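Long-range contacts in embryonic developmental protein tofu-6 (Caenorhabditis elegans, PDB 7OCX), which probably acts in piRNA (21U-RNA) biogenesis as part of the PETISCO complex, pairing through its RNA recognition motif with the RNA recognition motif of PID-3: residues 11-16 / 92-97; 28-33 / 45-50; 41-46 / 62-67. All coordinates share one frame; numbering follows the deposited sequence.

Contact 1. Residues 11-16 / 92-97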
ATOM      1  N   ALA C  11     -21.473  -2.010  12.959  1.00 83.69           N
ATOM      2  CA  ALA C  11     -20.583  -1.797  11.826  1.00 90.28           C
ATOM      3  C   ALA C  11     -19.883  -0.441  11.803  1.00 80.07           C
ATOM      4  O   ALA C  11     -20.524   0.606  11.721  1.00 76.22           O
ATOM      5  CB  ALA C  11     -21.367  -1.983  10.522  1.00 78.38           C
ATOM      6  N   TYR C  12     -18.553  -0.479  11.820  1.00 76.69           N
ATOM      7  CA  TYR C  12     -17.737   0.720  11.945  1.00 70.28           C
ATOM      8  C   TYR C  12     -17.111   1.100  10.607  1.00 64.15           C
ATOM      9  O   TYR C  12     -16.500   0.260   9.936  1.00 61.01           O
ATOM     10  CB  TYR C  12     -16.618   0.515  12.963  1.00 71.96           C
ATOM     11  CG  TYR C  12     -15.915   1.794  13.355  1.00 74.37           C
ATOM     12  CD1 TYR C  12     -16.422   2.609  14.357  1.00 70.79           C
ATOM     13  CD2 TYR C  12     -14.764   2.208  12.695  1.00 79.05           C
ATOM     14  CE1 TYR C  12     -15.780   3.781  14.718  1.00 70.49           C
ATOM     15  CE2 TYR C  12     -14.118   3.387  13.041  1.00 67.30           C
ATOM     16  CZ  TYR C  12     -14.634   4.170  14.047  1.00 68.37           C
ATOM     17  OH  TYR C  12     -13.998   5.341  14.378  1.00 63.74           O
ATOM     18  N   TYR C  13     -17.204   2.376  10.259  1.00 50.94           N
ATOM     19  CA  TYR C  13     -16.634   2.889   9.027  1.00 50.93           C
ATOM     20  C   TYR C  13     -15.604   3.976   9.311  1.00 48.53           C
ATOM     21  O   TYR C  13     -15.710   4.706  10.299  1.00 52.31           O
ATOM     22  CB  TYR C  13     -17.727   3.455   8.167  1.00 44.82           C
ATOM     23  CG  TYR C  13     -18.725   2.420   7.702  1.00 47.48           C
ATOM     24  CD1 TYR C  13     -18.373   1.467   6.757  1.00 52.52           C
ATOM     25  CD2 TYR C  13     -20.019   2.401   8.204  1.00 55.24           C
ATOM     26  CE1 TYR C  13     -19.294   0.534   6.302  1.00 50.00           C
ATOM     27  CE2 TYR C  13     -20.944   1.465   7.764  1.00 55.65           C
ATOM     28  CZ  TYR C  13     -20.572   0.535   6.814  1.00 54.63           C
ATOM     29  OH  TYR C  13     -21.484  -0.399   6.368  1.00 58.69           O
ATOM     30  N   LEU C  14     -14.616   4.084   8.426  1.00 42.50           N
ATOM     31  CA  LEU C  14     -13.592   5.112   8.557  1.00 40.43           C
ATOM     32  C   LEU C  14     -14.218   6.424   9.005  1.00 39.18           C
ATOM     33  O   LEU C  14     -15.128   6.954   8.360  1.00 39.51           O
ATOM     34  CB  LEU C  14     -12.867   5.323   7.235  1.00 41.33           C
ATOM     35  CG  LEU C  14     -11.734   6.352   7.233  1.00 35.16           C
ATOM     36  CD1 LEU C  14     -10.713   6.083   8.344  1.00 32.75           C
ATOM     37  CD2 LEU C  14     -11.088   6.400   5.855  1.00 39.20           C
ATOM     38  N   LYS C  15     -13.738   6.938  10.127  1.00 38.98           N
ATOM     39  CA  LYS C  15     -14.268   8.161  10.700  1.00 36.91           C
ATOM     40  C   LYS C  15     -14.259   9.292   9.684  1.00 39.02           C
ATOM     41  O   LYS C  15     -13.251   9.534   9.018  1.00 38.65           O
ATOM     42  CB  LYS C  15     -13.421   8.519  11.918  1.00 44.96           C
ATOM     43  CG  LYS C  15     -13.948   9.668  12.720  1.00 44.30           C
ATOM     44  CD  LYS C  15     -13.196   9.804  14.021  1.00 47.14           C
ATOM     45  CE  LYS C  15     -13.747  10.967  14.818  1.00 50.64           C
ATOM     46  NZ  LYS C  15     -13.058  11.064  16.120  1.00 59.73           N
ATOM     47  N   ASP C  16     -15.407   9.966   9.566  1.00 42.74           N
ATOM     48  CA  ASP C  16     -15.650  11.146   8.736  1.00 44.50           C
ATOM     49  C   ASP C  16     -15.548  10.888   7.233  1.00 40.00           C
ATOM     50  O   ASP C  16     -15.466  11.853   6.453  1.00 41.44           O
ATOM     51  CB  ASP C  16     -14.704  12.287   9.125  1.00 43.25           C
ATOM     52  CG  ASP C  16     -14.888  12.743  10.578  1.00 54.53           C
ATOM     53  OD1 ASP C  16     -15.999  12.560  11.126  1.00 54.16           O
ATOM     54  OD2 ASP C  16     -13.925  13.289  11.168  1.00 54.52           O
ATOM     55  N   THR C  92     -25.719  13.885   4.193  1.00 54.08           N
ATOM     56  CA  THR C  92     -25.411  14.182   5.583  1.00 53.75           C
ATOM     57  C   THR C  92     -24.286  13.275   6.045  1.00 45.84           C
ATOM     58  O   THR C  92     -24.057  12.206   5.493  1.00 44.42           O
ATOM     59  CB  THR C  92     -26.630  14.044   6.503  1.00 55.83           C
ATOM     60  OG1 THR C  92     -27.208  12.741   6.392  1.00 61.38           O
ATOM     61  CG2 THR C  92     -27.658  15.097   6.183  1.00 55.98           C
ATOM     62  N   ASP C  93     -23.555  13.725   7.059  1.00 49.51           N
ATOM     63  CA  ASP C  93     -22.386  12.984   7.516  1.00 51.24           C
ATOM     64  C   ASP C  93     -22.813  11.787   8.350  1.00 52.65           C
ATOM     65  O   ASP C  93     -23.665  11.909   9.233  1.00 55.36           O
ATOM     66  CB  ASP C  93     -21.476  13.864   8.374  1.00 54.56           C
ATOM     67  CG  ASP C  93     -20.820  14.989   7.604  1.00 56.34           C
ATOM     68  OD1 ASP C  93     -20.397  14.800   6.445  1.00 53.68           O
ATOM     69  OD2 ASP C  93     -20.745  16.091   8.178  1.00 64.86           O
ATOM     70  N   HIS C  94     -22.190  10.639   8.103  1.00 52.22           N
ATOM     71  CA  HIS C  94     -22.415   9.461   8.931  1.00 51.34           C
ATOM     72  C   HIS C  94     -21.517   9.502  10.168  1.00 52.80           C
ATOM     73  O   HIS C  94     -20.368   9.942  10.098  1.00 51.85           O
ATOM     74  CB  HIS C  94     -22.119   8.190   8.132  1.00 57.94           C
ATOM     75  CG  HIS C  94     -22.027   6.964   8.982  1.00 54.25           C
ATOM     76  ND1 HIS C  94     -20.870   6.603   9.638  1.00 61.54           N
ATOM     77  CD2 HIS C  94     -22.943   6.013   9.280  1.00 57.96           C
ATOM     78  CE1 HIS C  94     -21.085   5.497  10.327  1.00 57.55           C
ATOM     79  NE2 HIS C  94     -22.332   5.110  10.116  1.00 61.17           N
ATOM     80  N   LYS C  95     -22.046   9.032  11.303  1.00 55.11           N
ATOM     81  CA  LYS C  95     -21.296   8.961  12.551  1.00 61.08           C
ATOM     82  C   LYS C  95     -21.329   7.530  13.086  1.00 61.45           C
ATOM     83  O   LYS C  95     -22.379   6.883  13.084  1.00 58.29           O
ATOM     84  CB  LYS C  95     -21.864   9.920  13.622  1.00 59.81           C
ATOM     85  CG  LYS C  95     -21.990  11.369  13.170  1.00 61.94           C
ATOM     86  CD  LYS C  95     -20.661  12.116  13.215  1.00 61.37           C
ATOM     87  CE  LYS C  95     -20.636  13.202  12.151  1.00 59.72           C
ATOM     88  NZ  LYS C  95     -19.575  14.224  12.338  1.00 67.73           N
ATOM     89  N   ASN C  96     -20.181   7.041  13.555  1.00 62.18           N
ATOM     90  CA  ASN C  96     -20.128   5.711  14.150  1.00 58.85           C
ATOM     91  C   ASN C  96     -20.726   5.744  15.558  1.00 56.76           C
ATOM     92  O   ASN C  96     -20.800   6.791  16.207  1.00 60.34           O
ATOM     93  CB  ASN C  96     -18.686   5.201  14.204  1.00 55.66           C
ATOM     94  CG  ASN C  96     -18.143   4.812  12.833  1.00 59.70           C
ATOM     95  OD1 ASN C  96     -18.754   4.040  12.093  1.00 55.78           O
ATOM     96  ND2 ASN C  96     -16.982   5.360  12.491  1.00 56.38           N
ATOM     97  N   VAL C  97     -21.165   4.581  16.028  1.00 62.24           N
ATOM     98  CA  VAL C  97     -21.658   4.463  17.398  1.00 64.74           C
ATOM     99  C   VAL C  97     -20.479   4.465  18.363  1.00 63.03           C
ATOM    100  O   VAL C  97     -19.483   3.765  18.147  1.00 61.94           O
ATOM    101  CB  VAL C  97     -22.505   3.194  17.569  1.00 61.28           C
ATOM    102  CG1 VAL C  97     -22.729   2.910  19.050  1.00 66.90           C
ATOM    103  CG2 VAL C  97     -23.835   3.336  16.848  1.00 59.84           C
TER
HETATM  104  O   HOH W   1     -17.854   7.246   8.305  1.00 49.12           O
HETATM  105  O   HOH W   2     -17.806   9.085  11.091  1.00 49.87           O
HETATM  106  O   HOH W   3     -18.329  13.180  10.005  1.00 53.54           O

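Contact 2. Residues 28-33 / 45-50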
ATOM      1  N   TRP C  28     -32.750   4.544  -9.881  1.00 47.49           N
ATOM      2  CA  TRP C  28     -31.326   4.295  -9.708  1.00 37.99           C
ATOM      3  C   TRP C  28     -31.137   2.963  -8.994  1.00 41.93           C
ATOM      4  O   TRP C  28     -31.990   2.516  -8.219  1.00 45.95           O
ATOM      5  CB  TRP C  28     -30.694   5.395  -8.853  1.00 42.70           C
ATOM      6  CG  TRP C  28     -30.422   6.661  -9.570  1.00 41.09           C
ATOM      7  CD1 TRP C  28     -31.061   7.124 -10.685  1.00 45.21           C
ATOM      8  CD2 TRP C  28     -29.538   7.704  -9.153  1.00 44.61           C
ATOM      9  NE1 TRP C  28     -30.589   8.367 -11.017  1.00 48.15           N
ATOM     10  CE2 TRP C  28     -29.657   8.751 -10.089  1.00 46.17           C
ATOM     11  CE3 TRP C  28     -28.639   7.845  -8.088  1.00 41.57           C
ATOM     12  CZ2 TRP C  28     -28.911   9.925  -9.999  1.00 51.65           C
ATOM     13  CZ3 TRP C  28     -27.897   9.016  -7.992  1.00 40.41           C
ATOM     14  CH2 TRP C  28     -28.043  10.044  -8.941  1.00 44.97           C
ATOM     15  N   ASN C  29     -29.993   2.337  -9.247  1.00 40.83           N
ATOM     16  CA  ASN C  29     -29.550   1.201  -8.457  1.00 39.39           C
ATOM     17  C   ASN C  29     -28.226   1.643  -7.802  1.00 40.98           C
ATOM     18  O   ASN C  29     -27.809   2.801  -7.916  1.00 38.61           O
ATOM     19  CB  ASN C  29     -29.454  -0.025  -9.360  1.00 44.44           C
ATOM     20  CG  ASN C  29     -28.203  -0.053 -10.205  1.00 47.94           C
ATOM     21  OD1 ASN C  29     -27.498   0.931 -10.338  1.00 42.64           O
ATOM     22  ND2 ASN C  29     -28.015  -1.164 -10.906  1.00 57.67           N
ATOM     23  N   ASP C  30     -27.573   0.717  -7.111  1.00 37.89           N
ATOM     24  CA  ASP C  30     -26.374   1.090  -6.378  1.00 38.68           C
ATOM     25  C   ASP C  30     -25.239   1.491  -7.310  1.00 40.58           C
ATOM     26  O   ASP C  30     -24.377   2.289  -6.913  1.00 36.02           O
ATOM     27  CB  ASP C  30     -25.944  -0.048  -5.461  1.00 39.06           C
ATOM     28  CG  ASP C  30     -25.827  -1.374  -6.174  1.00 44.97           C
ATOM     29  OD1 ASP C  30     -26.199  -1.476  -7.376  1.00 48.78           O
ATOM     30  OD2 ASP C  30     -25.335  -2.320  -5.516  1.00 53.80           O
ATOM     31  N   TRP C  31     -25.206   0.961  -8.538  1.00 36.29           N
ATOM     32  CA  TRP C  31     -24.177   1.399  -9.476  1.00 36.59           C
ATOM     33  C   TRP C  31     -24.390   2.837  -9.934  1.00 39.80           C
ATOM     34  O   TRP C  31     -23.415   3.563 -10.137  1.00 36.55           O
ATOM     35  CB  TRP C  31     -24.084   0.474 -10.678  1.00 39.72           C
ATOM     36  CG  TRP C  31     -23.470  -0.826 -10.357  1.00 38.93           C
ATOM     37  CD1 TRP C  31     -24.119  -2.019 -10.203  1.00 38.23           C
ATOM     38  CD2 TRP C  31     -22.082  -1.088 -10.081  1.00 40.60           C
ATOM     39  NE1 TRP C  31     -23.226  -3.009  -9.892  1.00 42.55           N
ATOM     40  CE2 TRP C  31     -21.970  -2.462  -9.794  1.00 38.37           C
ATOM     41  CE3 TRP C  31     -20.924  -0.295 -10.054  1.00 43.46           C
ATOM     42  CZ2 TRP C  31     -20.750  -3.070  -9.510  1.00 41.54           C
ATOM     43  CZ3 TRP C  31     -19.711  -0.889  -9.745  1.00 38.81           C
ATOM     44  CH2 TRP C  31     -19.630  -2.260  -9.464  1.00 36.57           C
ATOM     45  N   ASN C  32     -25.640   3.288 -10.079  1.00 41.02           N
ATOM     46  CA  ASN C  32     -25.873   4.699 -10.391  1.00 43.17           C
ATOM     47  C   ASN C  32     -25.311   5.596  -9.288  1.00 42.22           C
ATOM     48  O   ASN C  32     -24.648   6.605  -9.561  1.00 39.81           O
ATOM     49  CB  ASN C  32     -27.373   4.945 -10.560  1.00 41.97           C
ATOM     50  CG  ASN C  32     -27.956   4.155 -11.703  1.00 49.67           C
ATOM     51  OD1 ASN C  32     -28.903   3.390 -11.515  1.00 44.78           O
ATOM     52  ND2 ASN C  32     -27.417   4.352 -12.902  1.00 51.00           N
ATOM     53  N   LEU C  33     -25.607   5.247  -8.035  1.00 37.57           N
ATOM     54  CA  LEU C  33     -25.117   5.991  -6.878  1.00 39.86           C
ATOM     55  C   LEU C  33     -23.595   5.976  -6.826  1.00 36.97           C
ATOM     56  O   LEU C  33     -22.949   7.008  -6.589  1.00 38.26           O
ATOM     57  CB  LEU C  33     -25.716   5.373  -5.612  1.00 36.70           C
ATOM     58  CG  LEU C  33     -25.415   6.072  -4.290  1.00 42.13           C
ATOM     59  CD1 LEU C  33     -25.896   7.509  -4.305  1.00 42.74           C
ATOM     60  CD2 LEU C  33     -26.050   5.308  -3.140  1.00 38.95           C
ATOM     61  N   TYR C  45     -17.656   1.869  -0.157  1.00 31.46           N
ATOM     62  CA  TYR C  45     -18.916   1.143  -0.084  1.00 34.52           C
ATOM     63  C   TYR C  45     -20.064   2.034  -0.518  1.00 33.70           C
ATOM     64  O   TYR C  45     -20.044   3.241  -0.308  1.00 32.71           O
ATOM     65  CB  TYR C  45     -19.261   0.613   1.308  1.00 39.09           C
ATOM     66  CG  TYR C  45     -20.382  -0.417   1.294  1.00 46.11           C
ATOM     67  CD1 TYR C  45     -20.449  -1.387   0.290  1.00 47.08           C
ATOM     68  CD2 TYR C  45     -21.355  -0.439   2.292  1.00 52.13           C
ATOM     69  CE1 TYR C  45     -21.464  -2.332   0.268  1.00 49.13           C
ATOM     70  CE2 TYR C  45     -22.369  -1.389   2.285  1.00 53.58           C
ATOM     71  CZ  TYR C  45     -22.414  -2.331   1.271  1.00 60.41           C
ATOM     72  OH  TYR C  45     -23.421  -3.270   1.270  1.00 79.73           O
ATOM     73  N   CYS C  46     -21.109   1.390  -1.024  1.00 32.67           N
ATOM     74  CA  CYS C  46     -22.212   2.059  -1.676  1.00 35.77           C
ATOM     75  C   CYS C  46     -23.433   1.157  -1.611  1.00 37.28           C
ATOM     76  O   CYS C  46     -23.370   0.022  -2.083  1.00 42.60           O
ATOM     77  CB  CYS C  46     -21.806   2.333  -3.122  1.00 44.22           C
ATOM     78  SG  CYS C  46     -22.950   3.217  -4.007  1.00 43.96           S
ATOM     79  N   ARG C  47     -24.545   1.651  -1.062  1.00 37.99           N
ATOM     80  CA  ARG C  47     -25.731   0.813  -1.046  1.00 43.79           C
ATOM     81  C   ARG C  47     -26.986   1.676  -1.033  1.00 47.07           C
ATOM     82  O   ARG C  47     -27.022   2.755  -0.439  1.00 39.18           O
ATOM     83  CB  ARG C  47     -25.710  -0.150   0.161  1.00 53.62           C
ATOM     84  CG  ARG C  47     -26.904  -1.112   0.260  1.00 62.81           C
ATOM     85  CD  ARG C  47     -26.989  -2.163  -0.886  1.00 75.38           C
ATOM     86  NE  ARG C  47     -25.983  -3.228  -0.895  1.00100.25           N
ATOM     87  CZ  ARG C  47     -24.940  -3.307  -1.718  1.00 84.23           C
ATOM     88  NH1 ARG C  47     -24.658  -2.344  -2.591  1.00 43.74           N
ATOM     89  NH2 ARG C  47     -24.168  -4.392  -1.677  1.00 65.05           N
ATOM     90  N   VAL C  48     -27.999   1.194  -1.740  1.00 41.31           N
ATOM     91  CA  VAL C  48     -29.364   1.688  -1.623  1.00 45.10           C
ATOM     92  C   VAL C  48     -30.071   0.831  -0.585  1.00 52.32           C
ATOM     93  O   VAL C  48     -30.182  -0.387  -0.761  1.00 50.20           O
ATOM     94  CB  VAL C  48     -30.088   1.614  -2.975  1.00 44.09           C
ATOM     95  CG1 VAL C  48     -31.560   1.926  -2.793  1.00 48.71           C
ATOM     96  CG2 VAL C  48     -29.438   2.559  -3.952  1.00 49.55           C
ATOM     97  N   VAL C  49     -30.553   1.459   0.489  1.00 52.42           N
ATOM     98  CA  VAL C  49     -31.037   0.715   1.637  1.00 51.58           C
ATOM     99  C   VAL C  49     -32.557   0.691   1.732  1.00 51.87           C
ATOM    100  O   VAL C  49     -33.102  -0.261   2.291  1.00 66.00           O
ATOM    101  CB  VAL C  49     -30.429   1.255   2.954  1.00 50.06           C
ATOM    102  CG1 VAL C  49     -28.925   1.013   3.029  1.00 48.76           C
ATOM    103  CG2 VAL C  49     -30.763   2.711   3.168  1.00 52.73           C
ATOM    104  N   GLY C  50     -33.256   1.689   1.206  1.00 57.11           N
ATOM    105  CA  GLY C  50     -34.699   1.669   1.265  1.00 59.05           C
ATOM    106  C   GLY C  50     -35.279   2.618   0.247  1.00 54.04           C
ATOM    107  O   GLY C  50     -34.570   3.158  -0.605  1.00 54.84           O
TER

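Contact 3. Residues 41-46 / 62-67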
ATOM      1  N   GLY C  41     -13.816  10.791  -5.991  1.00 39.61           N
ATOM      2  CA  GLY C  41     -12.735  10.003  -5.440  1.00 36.83           C
ATOM      3  C   GLY C  41     -13.107   8.536  -5.379  1.00 37.72           C
ATOM      4  O   GLY C  41     -14.178   8.117  -5.816  1.00 36.08           O
ATOM      5  N   LYS C  42     -12.181   7.758  -4.841  1.00 30.57           N
ATOM      6  CA  LYS C  42     -12.418   6.341  -4.707  1.00 29.16           C
ATOM      7  C   LYS C  42     -13.518   6.092  -3.677  1.00 33.55           C
ATOM      8  O   LYS C  42     -13.677   6.827  -2.701  1.00 34.87           O
ATOM      9  CB  LYS C  42     -11.130   5.611  -4.329  1.00 32.84           C
ATOM     10  CG  LYS C  42     -10.021   5.687  -5.386  1.00 39.39           C
ATOM     11  CD  LYS C  42      -8.741   5.032  -4.855  1.00 44.84           C
ATOM     12  CE  LYS C  42      -7.622   5.006  -5.888  1.00 47.45           C
ATOM     13  NZ  LYS C  42      -7.138   6.337  -6.214  1.00 51.81           N
ATOM     14  N   VAL C  43     -14.315   5.063  -3.932  1.00 34.63           N
ATOM     15  CA  VAL C  43     -15.477   4.724  -3.117  1.00 29.08           C
ATOM     16  C   VAL C  43     -15.238   3.392  -2.434  1.00 33.73           C
ATOM     17  O   VAL C  43     -14.933   2.396  -3.096  1.00 32.45           O
ATOM     18  CB  VAL C  43     -16.758   4.658  -3.971  1.00 32.24           C
ATOM     19  CG1 VAL C  43     -17.946   4.228  -3.124  1.00 31.64           C
ATOM     20  CG2 VAL C  43     -17.029   6.010  -4.656  1.00 36.92           C
ATOM     21  N   SER C  44     -15.423   3.348  -1.113  1.00 32.81           N
ATOM     22  CA  SER C  44     -15.234   2.092  -0.397  0.51 31.73           C
ATOM     23  C   SER C  44     -16.493   1.243  -0.338  1.00 33.37           C
ATOM     24  O   SER C  44     -16.417   0.012  -0.431  1.00 33.47           O
ATOM     25  CB  SER C  44     -14.770   2.368   1.038  0.51 34.67           C
ATOM     26  OG  SER C  44     -14.837   1.188   1.814  0.51 35.75           O
ATOM     27  N   TYR C  45     -17.656   1.869  -0.157  1.00 31.46           N
ATOM     28  CA  TYR C  45     -18.916   1.143  -0.084  1.00 34.52           C
ATOM     29  C   TYR C  45     -20.064   2.034  -0.518  1.00 33.70           C
ATOM     30  O   TYR C  45     -20.044   3.241  -0.308  1.00 32.71           O
ATOM     31  CB  TYR C  45     -19.261   0.613   1.308  1.00 39.09           C
ATOM     32  CG  TYR C  45     -20.382  -0.417   1.294  1.00 46.11           C
ATOM     33  CD1 TYR C  45     -20.449  -1.387   0.290  1.00 47.08           C
ATOM     34  CD2 TYR C  45     -21.355  -0.439   2.292  1.00 52.13           C
ATOM     35  CE1 TYR C  45     -21.464  -2.332   0.268  1.00 49.13           C
ATOM     36  CE2 TYR C  45     -22.369  -1.389   2.285  1.00 53.58           C
ATOM     37  CZ  TYR C  45     -22.414  -2.331   1.271  1.00 60.41           C
ATOM     38  OH  TYR C  45     -23.421  -3.270   1.270  1.00 79.73           O
ATOM     39  N   CYS C  46     -21.109   1.390  -1.024  1.00 32.67           N
ATOM     40  CA  CYS C  46     -22.212   2.059  -1.676  1.00 35.77           C
ATOM     41  C   CYS C  46     -23.433   1.157  -1.611  1.00 37.28           C
ATOM     42  O   CYS C  46     -23.370   0.022  -2.083  1.00 42.60           O
ATOM     43  CB  CYS C  46     -21.806   2.333  -3.122  1.00 44.22           C
ATOM     44  SG  CYS C  46     -22.950   3.217  -4.007  1.00 43.96           S
ATOM     45  N   VAL C  62     -23.087   5.987   1.410  1.00 35.01           N
ATOM     46  CA  VAL C  62     -21.854   5.955   0.639  1.00 32.76           C
ATOM     47  C   VAL C  62     -20.699   6.212   1.591  1.00 36.12           C
ATOM     48  O   VAL C  62     -20.761   7.150   2.386  1.00 39.61           O
ATOM     49  CB  VAL C  62     -21.839   7.010  -0.482  1.00 37.88           C
ATOM     50  CG1 VAL C  62     -20.493   7.018  -1.170  1.00 39.35           C
ATOM     51  CG2 VAL C  62     -22.901   6.708  -1.474  1.00 41.14           C
ATOM     52  N   ASN C  63     -19.646   5.391   1.505  1.00 34.44           N
ATOM     53  CA  ASN C  63     -18.422   5.621   2.263  0.58 33.51           C
ATOM     54  C   ASN C  63     -17.302   5.826   1.249  1.00 35.39           C
ATOM     55  O   ASN C  63     -17.085   4.970   0.381  1.00 32.22           O
ATOM     56  CB  ASN C  63     -18.140   4.456   3.235  0.58 38.30           C
ATOM     57  CG  ASN C  63     -17.107   4.825   4.298  0.58 40.41           C
ATOM     58  OD1 ASN C  63     -17.453   5.488   5.283  0.58 40.52           O
ATOM     59  ND2 ASN C  63     -15.882   4.315   4.178  0.58 46.86           N
ATOM     60  N   MET C  64     -16.606   6.953   1.357  1.00 34.98           N
ATOM     61  CA  MET C  64     -15.469   7.167   0.487  1.00 36.46           C
ATOM     62  C   MET C  64     -14.260   6.400   1.011  1.00 31.97           C
ATOM     63  O   MET C  64     -14.208   5.972   2.167  1.00 34.60           O
ATOM     64  CB  MET C  64     -15.152   8.649   0.348  1.00 37.07           C
ATOM     65  CG  MET C  64     -16.289   9.538  -0.133  1.00 37.17           C
ATOM     66  SD  MET C  64     -17.017   9.029  -1.674  1.00 35.88           S
ATOM     67  CE  MET C  64     -15.738   9.540  -2.841  1.00 39.07           C
ATOM     68  N   MET C  65     -13.290   6.195   0.131  1.00 31.58           N
ATOM     69  CA  MET C  65     -12.107   5.447   0.531  1.00 32.96           C
ATOM     70  C   MET C  65     -11.259   6.215   1.535  1.00 40.45           C
ATOM     71  O   MET C  65     -10.494   5.599   2.287  1.00 38.11           O
ATOM     72  CB  MET C  65     -11.271   5.097  -0.698  1.00 33.53           C
ATOM     73  CG  MET C  65     -10.149   4.176  -0.350  1.00 42.92           C
ATOM     74  SD  MET C  65     -10.571   2.458  -0.101  1.00 56.20           S
ATOM     75  CE  MET C  65     -11.864   2.163  -1.301  1.00 37.41           C
ATOM     76  N   SER C  66     -11.367   7.533   1.557  1.00 38.43           N
ATOM     77  CA  SER C  66     -10.541   8.331   2.448  1.00 38.05           C
ATOM     78  C   SER C  66     -11.277   9.607   2.804  1.00 38.81           C
ATOM     79  O   SER C  66     -12.192  10.036   2.101  1.00 36.57           O
ATOM     80  CB  SER C  66      -9.183   8.608   1.795  1.00 43.15           C
ATOM     81  OG  SER C  66      -9.305   9.588   0.777  1.00 40.63           O
ATOM     82  N   VAL C  67     -10.878  10.194   3.932  1.00 36.60           N
ATOM     83  CA  VAL C  67     -11.477  11.451   4.379  1.00 35.40           C
ATOM     84  C   VAL C  67     -11.233  12.535   3.340  1.00 40.28           C
ATOM     85  O   VAL C  67     -12.101  13.379   3.079  1.00 43.89           O
ATOM     86  CB  VAL C  67     -10.912  11.832   5.764  1.00 38.22           C
ATOM     87  CG1 VAL C  67     -11.327  13.232   6.182  1.00 46.64           C
ATOM     88  CG2 VAL C  67     -11.372  10.795   6.779  1.00 40.68           C
TER

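Contact 1. Residues 11-16 / 92-97
Y12 and Y13 lie against N96 where the loop 11-16 and the extended chain leaving strand 87-93 run antiparallel, with the CA atoms of Y12 and N96 6.0 Å apart. They flank the sheet of this RNA recognition motif fold, and an asparagine side chain does the work of a strand partner. N96 OD1 accepts from Y13 N at 2.9 Å, the donor tilted 26° from the carbonyl plane, while N96 ND2 gives a short, nearly straight bond of 2.6 Å to Y13 O, which lies in the amide plane. The same amide stacks on one face of the Y12 ring, the planes 22° apart and ND2 offset toward the rim. An alanine in place of N96 would probably leave Y13 N and Y13 O without these mates and take the stacked amide off the Y12 ring, though CB would still touch CD1 and CE1. Y13 turns its edge to the H94 ring in a T-shaped pair, centroids 5.6 Å apart and planes at 81°; H94 also meets H20 and F61 on the sheet surface that such domains commonly use for RNA. D16 OD2 is bonded to N74 of a PID-3 chain. One water joins D16 N to H94 O; another bridges D16 OD1 (2.7 Å) and K95 NZ (2.8 Å), whose charges stand 4.1 Å apart.

Contact 2. Residues 28-33 / 45-50
The guanidinium of R47 meets D30 obliquely, D30 OD2 standing 3.0 Å from R47 NH1 in a salt bridge, with carboxylate and guanidinium planes 65° apart. One face of the guanidinium carries Y45 OH, 2.9 Å above the plane and offset toward the rim; one face of the W28 ring takes N32 CB. The R47 side chain leaves its strand pointing away from the helix; bends at chi2 (66°) and chi3 (70°) turn CD and NE back, and NH1 ends beside D30 OD2. K56 of a PID-3 chain is a second cationic partner of D30 OD2, so this carboxylate oxygen is shared across the subunit interface and would probably be kept charged. N29 and N32 form a capping box: N29 N donates to N32 OD1 at 2.7 Å, on a lone pair, and N32 N to N29 OD1 at 3.0 Å. Below the D30-R47 pair, C46 SG lies 3.8 Å from L33 CG and 3.4 Å from D30 O. The first turn of helix 30-38 thus packs on an edge strand, 43-51, of the RNA recognition motif sheet within this chain; L33 reaches on to V62 of strand 57-64, while C46 also touches F34 of the helix.

Contact 3. Residues 41-46 / 62-67
Y45 and N63 send their side chains to one face of the hairpin made by strands 43-51 and 57-64, the second and third strands of the RNA recognition motif fold, while C46 and V62 point to the other. Both Y45 and N63 touch Y13 on their side. On the opposite face C46 SG lies 4.3 Å from V62 CG2, and helix 30-38 lies over the pair through L33.

V43 and M64 are paired in the backbone, yet their side chains diverge at the root and cross obliquely. M64 turns back through bends at chi2 and chi3, the last (-75°) placing CE 4.2 Å from V43 CG2 and 3.4 Å from K42 O. G41 has a phi of 154°, at which a CB would jam against the preceding carbonyl O; this alone calls for glycine, and M64 CE lies on the side where a CB would be.

M65 works from another direction. Its CB lies 3.7 Å from K42 CB, and its bent chain brings CE to 3.5 Å from S44 CA, so the methyl rests on the corner where the chain turns. A PID-3 chain takes this corner too: its Q61 bonds to V43 O, and its N55 and Q58 to S44 O.

The backbone bonds explain why the pattern of faces changes here. M65 N donates to K42 O at 2.9 Å from well above the carbonyl plane, and N63 N to Y45 O. Between them the register slips by one residue in a classic bulge, S44 and Y45 both facing N63. The carbonyl N63 O therefore accepts twice, from S44 N at 2.8 Å with a bent N-H (144°), and from Y45 N at 3.2 Å, in the carbonyl plane and on a lone pair.

How the contacts relate
All three contacts reach one antiparallel sheet. Contacts 2 and 3 share Y45 and C46 on strand 43-51, their centres about 13 Å apart, and they meet where L33 CD2 lies 3.8 Å from V62 CG2 in the core between helix and sheet. Contact 1 encloses both along the chain; its centre is about 12 Å from that of contact 3 and about 17 Å from that of contact 2. Y13 links it to both, packing on N63 and bringing its OH to 4.1 Å from Y45 CD2. PID-3 residues reach all three contacts: K56 and F57 at contact 2, N55 and Q61 at contact 3, and N74 at contact 1.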